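Glutamate receptor kainate-like protein (Pleurobrachia bachei, PDB 4ZDM) probably forms a subunit of a glycine-activated ion channel of the ionotropic glutamate receptor family, its ligand-binding domain holding glycine here. Local coordinates at residues Val100-Met112 with Leu221-Met235. Residues are numbered along the deposited sequence; the frame is centred on the assembly and turned at random.
With GLY (glycine), chain B.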
loop_
_atom_site.group_PDB
_atom_site.type_symbol
_atom_site.label_atom_id
_atom_site.label_comp_id
_atom_site.label_asym_id
_atom_site.label_seq_id
_atom_site.Cartn_x
_atom_site.Cartn_y
_atom_site.Cartn_z
ATOM N N VAL A 100 6.111 4.907 -25.245
ATOM C CA VAL A 100 5.655 3.568 -24.889
ATOM C C VAL A 100 5.131 3.518 -23.435
ATOM O O VAL A 100 4.092 2.895 -23.156
ATOM C CB VAL A 100 6.736 2.561 -25.107
ATOM C CG1 VAL A 100 6.193 1.205 -24.755
ATOM C CG2 VAL A 100 7.152 2.526 -26.578
ATOM N N ARG A 101 5.840 4.158 -22.495
ATOM C CA ARG A 101 5.330 4.268 -21.151
ATOM C C ARG A 101 4.078 5.092 -21.028
ATOM O O ARG A 101 3.164 4.705 -20.284
ATOM C CB ARG A 101 6.422 4.867 -20.264
ATOM C CG ARG A 101 7.649 3.972 -20.100
ATOM C CD ARG A 101 8.780 4.690 -19.378
ATOM N NE ARG A 101 9.866 3.741 -19.095
ATOM C CZ ARG A 101 10.963 4.089 -18.450
ATOM N NH1 ARG A 101 11.203 5.371 -18.148
ATOM N NH2 ARG A 101 11.863 3.185 -18.110
ATOM N N LYS A 102 4.015 6.225 -21.713
ATOM C CA LYS A 102 2.891 7.148 -21.602
ATOM C C LYS A 102 1.587 6.502 -22.105
ATOM O O LYS A 102 0.484 6.948 -21.714
ATOM C CB LYS A 102 3.209 8.455 -22.343
ATOM C CG LYS A 102 2.191 9.571 -22.136
ATOM C CD LYS A 102 2.563 10.761 -23.015
ATOM C CE LYS A 102 1.330 11.530 -23.525
ATOM N NZ LYS A 102 1.641 12.372 -24.760
ATOM N N ALA A 103 1.693 5.450 -22.929
ATOM C CA ALA A 103 0.478 4.743 -23.339
ATOM C C ALA A 103 -0.233 4.116 -22.155
ATOM O O ALA A 103 -1.439 3.934 -22.167
ATOM C CB ALA A 103 0.829 3.669 -24.342
ATOM N N ASP A 104 0.527 3.741 -21.143
ATOM C CA ASP A 104 0.014 2.928 -20.060
ATOM C C ASP A 104 0.038 3.599 -18.657
ATOM O O ASP A 104 -0.724 3.187 -17.802
ATOM C CB ASP A 104 0.777 1.616 -19.979
ATOM C CG ASP A 104 0.535 0.708 -21.172
ATOM O OD1 ASP A 104 -0.536 0.842 -21.827
ATOM O OD2 ASP A 104 1.415 -0.141 -21.443
ATOM N N ILE A 105 0.901 4.595 -18.417
ATOM C CA ILE A 105 0.904 5.396 -17.188
ATOM C C ILE A 105 0.937 6.872 -17.556
ATOM O O ILE A 105 1.194 7.231 -18.705
ATOM C CB ILE A 105 2.100 5.048 -16.289
ATOM C CG1 ILE A 105 3.437 5.378 -16.954
ATOM C CG2 ILE A 105 2.023 3.574 -15.896
ATOM C CD1 ILE A 105 4.611 5.432 -15.924
ATOM N N ASP A 106 0.658 7.695 -16.571
ATOM C CA ASP A 106 0.811 9.152 -16.685
ATOM C C ASP A 106 2.134 9.594 -16.096
ATOM O O ASP A 106 2.740 8.907 -15.245
ATOM C CB ASP A 106 -0.294 9.891 -15.958
ATOM C CG ASP A 106 -1.591 10.050 -16.770
ATOM O OD1 ASP A 106 -1.625 9.716 -17.973
ATOM O OD2 ASP A 106 -2.546 10.573 -16.157
ATOM N N PHE A 107 2.590 10.741 -16.561
ATOM C CA PHE A 107 3.773 11.422 -16.036
ATOM C C PHE A 107 3.342 12.751 -15.459
ATOM O O PHE A 107 2.509 13.468 -16.046
ATOM C CB PHE A 107 4.805 11.617 -17.141
ATOM C CG PHE A 107 5.467 10.354 -17.528
ATOM C CD1 PHE A 107 4.885 9.503 -18.447
ATOM C CD2 PHE A 107 6.633 9.969 -16.942
ATOM C CE1 PHE A 107 5.495 8.298 -18.791
ATOM C CE2 PHE A 107 7.251 8.786 -17.267
ATOM C CZ PHE A 107 6.671 7.931 -18.197
ATOM N N SER A 108 3.935 13.058 -14.326
ATOM C CA SER A 108 3.774 14.393 -13.756
ATOM C C SER A 108 4.394 15.429 -14.638
ATOM O O SER A 108 5.163 15.144 -15.548
ATOM C CB SER A 108 4.409 14.476 -12.360
ATOM O OG SER A 108 5.838 14.501 -12.397
ATOM N N LEU A 109 4.077 16.680 -14.313
ATOM C CA LEU A 109 4.883 17.793 -14.772
ATOM C C LEU A 109 6.337 17.481 -14.435
ATOM O O LEU A 109 6.643 16.952 -13.361
ATOM C CB LEU A 109 4.373 19.090 -14.128
ATOM C CG LEU A 109 4.982 20.395 -14.547
ATOM C CD1 LEU A 109 3.851 21.492 -14.612
ATOM C CD2 LEU A 109 6.029 20.753 -13.550
ATOM N N SER A 110 7.258 17.782 -15.358
ATOM C CA SER A 110 8.601 17.277 -15.229
ATOM C C SER A 110 9.469 18.035 -14.280
ATOM O O SER A 110 9.276 19.253 -14.070
ATOM C CB SER A 110 9.228 17.218 -16.599
ATOM O OG SER A 110 9.311 18.523 -17.169
ATOM N N MET A 111 10.442 17.337 -13.692
ATOM C CA MET A 111 11.433 17.973 -12.824
ATOM C C MET A 111 12.584 18.600 -13.629
ATOM O O MET A 111 13.207 19.553 -13.176
ATOM C CB MET A 111 11.955 16.965 -11.768
ATOM C CG MET A 111 12.590 15.725 -12.309
ATOM S SD MET A 111 13.153 14.657 -10.949
ATOM C CE MET A 111 11.669 13.666 -11.077
ATOM N N MET A 112 12.881 18.085 -14.811
ATOM C CA MET A 112 13.936 18.599 -15.653
ATOM C C MET A 112 13.926 17.868 -16.971
ATOM O O MET A 112 13.211 16.872 -17.142
ATOM C CB MET A 112 15.290 18.469 -14.992
ATOM C CG MET A 112 15.725 17.076 -14.835
ATOM S SD MET A 112 17.265 16.893 -13.825
ATOM C CE MET A 112 16.827 17.610 -12.345
ATOM N N LEU A 221 2.613 8.082 -12.461
ATOM C CA LEU A 221 1.364 7.895 -11.740
ATOM C C LEU A 221 0.456 7.036 -12.567
ATOM O O LEU A 221 0.584 7.014 -13.796
ATOM C CB LEU A 221 0.613 9.211 -11.473
ATOM C CG LEU A 221 1.281 10.208 -10.499
ATOM C CD1 LEU A 221 2.382 10.985 -11.136
ATOM C CD2 LEU A 221 0.220 11.181 -9.979
ATOM N N ARG A 222 -0.456 6.309 -11.937
ATOM C CA ARG A 222 -1.493 5.625 -12.710
ATOM C C ARG A 222 -2.359 6.656 -13.415
ATOM O O ARG A 222 -2.552 7.769 -12.947
ATOM C CB ARG A 222 -2.356 4.712 -11.805
ATOM C CG ARG A 222 -1.631 3.475 -11.334
ATOM C CD ARG A 222 -2.552 2.590 -10.496
ATOM N NE ARG A 222 -2.903 3.190 -9.221
ATOM C CZ ARG A 222 -2.111 3.134 -8.148
ATOM N NH1 ARG A 222 -0.971 2.493 -8.192
ATOM N NH2 ARG A 222 -2.480 3.746 -7.020
ATOM N N LYS A 223 -2.919 6.240 -14.552
ATOM C CA LYS A 223 -3.909 7.083 -15.219
ATOM C C LYS A 223 -5.076 7.414 -14.276
ATOM O O LYS A 223 -5.481 6.615 -13.450
ATOM C CB LYS A 223 -4.401 6.394 -16.495
ATOM C CG LYS A 223 -3.305 6.273 -17.514
ATOM C CD LYS A 223 -3.841 5.664 -18.774
ATOM C CE LYS A 223 -2.851 5.833 -19.887
ATOM N NZ LYS A 223 -3.609 5.723 -21.166
ATOM N N ASN A 224 -5.601 8.613 -14.437
ATOM C CA ASN A 224 -6.778 9.071 -13.694
ATOM C C ASN A 224 -6.548 9.216 -12.214
ATOM O O ASN A 224 -7.440 9.112 -11.374
ATOM C CB ASN A 224 -7.975 8.129 -13.939
ATOM C CG ASN A 224 -8.357 8.073 -15.411
ATOM O OD1 ASN A 224 -8.574 9.110 -16.033
ATOM N ND2 ASN A 224 -8.325 6.882 -15.990
ATOM N N SER A 225 -5.294 9.486 -11.849
ATOM C CA SER A 225 -4.989 9.649 -10.442
ATOM C C SER A 225 -5.635 10.879 -9.866
ATOM O O SER A 225 -5.460 11.973 -10.419
ATOM C CB SER A 225 -3.477 9.756 -10.220
ATOM O OG SER A 225 -3.228 9.991 -8.839
ATOM N N PRO A 226 -6.266 10.719 -8.706
ATOM C CA PRO A 226 -6.882 11.895 -8.109
ATOM C C PRO A 226 -5.891 12.888 -7.552
ATOM O O PRO A 226 -6.332 14.016 -7.254
ATOM C CB PRO A 226 -7.774 11.290 -7.019
ATOM C CG PRO A 226 -7.174 10.005 -6.673
ATOM C CD PRO A 226 -6.553 9.475 -7.957
ATOM N N PHE A 227 -4.624 12.530 -7.371
ATOM C CA PHE A 227 -3.691 13.471 -6.789
ATOM C C PHE A 227 -2.689 14.023 -7.822
ATOM O O PHE A 227 -1.819 14.802 -7.479
ATOM C CB PHE A 227 -2.981 12.871 -5.544
ATOM C CG PHE A 227 -2.289 11.563 -5.786
ATOM C CD1 PHE A 227 -1.013 11.518 -6.302
ATOM C CD2 PHE A 227 -2.910 10.391 -5.481
ATOM C CE1 PHE A 227 -0.373 10.330 -6.526
ATOM C CE2 PHE A 227 -2.259 9.187 -5.670
ATOM C CZ PHE A 227 -1.010 9.152 -6.212
ATOM N N LYS A 228 -2.866 13.700 -9.109
ATOM C CA LYS A 228 -1.967 14.229 -10.129
ATOM C C LYS A 228 -1.934 15.762 -10.180
ATOM O O LYS A 228 -0.858 16.337 -10.266
ATOM C CB LYS A 228 -2.310 13.718 -11.529
ATOM C CG LYS A 228 -1.281 14.160 -12.577
ATOM C CD LYS A 228 -1.505 13.489 -13.890
ATOM C CE LYS A 228 -0.407 13.831 -14.861
ATOM N NZ LYS A 228 -0.378 15.269 -15.261
ATOM N N ASN A 229 -3.079 16.424 -10.144
ATOM C CA ASN A 229 -3.053 17.854 -10.260
ATOM C C ASN A 229 -2.306 18.519 -9.112
ATOM O O ASN A 229 -1.602 19.504 -9.325
ATOM C CB ASN A 229 -4.489 18.420 -10.352
ATOM C CG ASN A 229 -5.188 18.042 -11.647
ATOM O OD1 ASN A 229 -4.555 17.755 -12.659
ATOM N ND2 ASN A 229 -6.521 18.057 -11.615
ATOM N N LEU A 230 -2.420 17.993 -7.892
ATOM C CA LEU A 230 -1.704 18.549 -6.756
ATOM C C LEU A 230 -0.200 18.321 -6.863
ATOM O O LEU A 230 0.612 19.191 -6.528
ATOM C CB LEU A 230 -2.241 17.987 -5.425
ATOM C CG LEU A 230 -3.653 18.466 -5.040
ATOM C CD1 LEU A 230 -4.087 17.677 -3.811
ATOM C CD2 LEU A 230 -3.658 19.917 -4.740
ATOM N N VAL A 231 0.198 17.153 -7.348
ATOM C CA VAL A 231 1.611 16.860 -7.575
ATOM C C VAL A 231 2.172 17.822 -8.618
ATOM O O VAL A 231 3.236 18.379 -8.465
ATOM C CB VAL A 231 1.788 15.399 -8.006
ATOM C CG1 VAL A 231 3.145 15.095 -8.533
ATOM C CG2 VAL A 231 1.523 14.463 -6.840
ATOM N N ASP A 232 1.435 17.979 -9.708
ATOM C CA ASP A 232 1.874 18.871 -10.811
ATOM C C ASP A 232 2.059 20.311 -10.341
ATOM O O ASP A 232 3.057 20.940 -10.677
ATOM C CB ASP A 232 0.887 18.823 -11.956
ATOM C CG ASP A 232 0.946 17.556 -12.783
ATOM O OD1 ASP A 232 1.814 16.697 -12.584
ATOM O OD2 ASP A 232 0.049 17.408 -13.672
ATOM N N THR A 233 1.126 20.815 -9.540
ATOM C CA THR A 233 1.204 22.193 -9.042
ATOM C C THR A 233 2.425 22.334 -8.143
ATOM O O THR A 233 3.181 23.320 -8.236
ATOM C CB THR A 233 -0.071 22.533 -8.323
ATOM O OG1 THR A 233 -1.111 22.633 -9.324
ATOM C CG2 THR A 233 0.068 23.875 -7.602
ATOM N N PHE A 234 2.640 21.362 -7.250
ATOM C CA PHE A 234 3.808 21.443 -6.402
ATOM C C PHE A 234 5.091 21.408 -7.216
ATOM O O PHE A 234 6.027 22.192 -6.966
ATOM C CB PHE A 234 3.819 20.293 -5.382
ATOM C CG PHE A 234 5.014 20.338 -4.507
ATOM C CD1 PHE A 234 5.025 21.173 -3.421
ATOM C CD2 PHE A 234 6.154 19.644 -4.845
ATOM C CE1 PHE A 234 6.153 21.322 -2.656
ATOM C CE2 PHE A 234 7.300 19.791 -4.028
ATOM C CZ PHE A 234 7.246 20.613 -2.974
ATOM N N MET A 235 5.190 20.491 -8.188
ATOM C CA MET A 235 6.392 20.368 -8.948
ATOM C C MET A 235 6.690 21.645 -9.729
ATOM O O MET A 235 7.853 22.070 -9.840
ATOM C CB MET A 235 6.289 19.169 -9.889
ATOM C CG MET A 235 7.578 18.794 -10.552
ATOM S SD MET A 235 8.689 17.894 -9.455
ATOM C CE MET A 235 8.101 16.226 -9.707
HETATM N N GLY B . 15.752 7.421 -15.816
HETATM C CA GLY B . 15.779 6.037 -16.355
HETATM C C GLY B . 14.457 5.521 -16.803
HETATM O O GLY B . 14.356 4.431 -17.389
HETATM O OXT GLY B . 13.400 6.187 -16.581
HETATM O O HOH W 1 -2.046 7.569 -22.827
HETATM O O HOH W 2 -2.021 3.678 -15.315
HETATM O O HOH W 3 -2.775 10.439 -13.482
HETATM O O HOH W 4 -5.142 10.212 -16.587
#
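D232 and L109 meet at the close-packed end of this contact, beside the buried S108 and M235. The backbone N of L109 gives its hydrogen to D232 OD1 over 2.8 Å at 165°, reaching that oxygen from above the carboxylate plane. K228 NZ meets D232 OD2 on its syn lone pair, 2.7 Å away in a salt bridge. With each oxygen held by a different partner, rotation of the carboxylate is restricted, and the lysine probably stabilises its negative charge. With an alanine here in place of the aspartate, L109 N and the ammonium of K228 would probably lose their shared carboxylate, and the lysine's end would be freer to turn. S108 CB packs 3.4 Å from D232 OD1. One helical turn on, M235 has CG anti to its backbone N (chi1 -169°), which carries CG to 3.5 Å from L109 O; bends at chi2 and chi3 bring SD toward M111 CB and CE toward S108 OG. Two backbone bonds make D106 and L221 an antiparallel hydrogen-bonded pair, D106 N to L221 O being 2.9 Å.

Around exposed A103, K223 and N224 the contact opens to solvent. One water links D106 OD2 to R222 O and S225 N, another joins that oxygen to N224 N, and a third lies between D104 O and K223 N. K223, extended beyond CG, bonds A103 O from above the carbonyl plane (NZ to O 3.0 Å), yet its NZ stays 5.5 Å from D106 OD1.

In this ligand-binding domain, of periplasmic-binding-protein type, R101 grips the bound glycine edge-on, NH1 bonding OXT and NH2 bonding O. The chain running on from it adds strand 106-107 to strand 205-221 and then passes helix 228-240, while I105 packs against helix 78-84 and F234 meets helix 40-52.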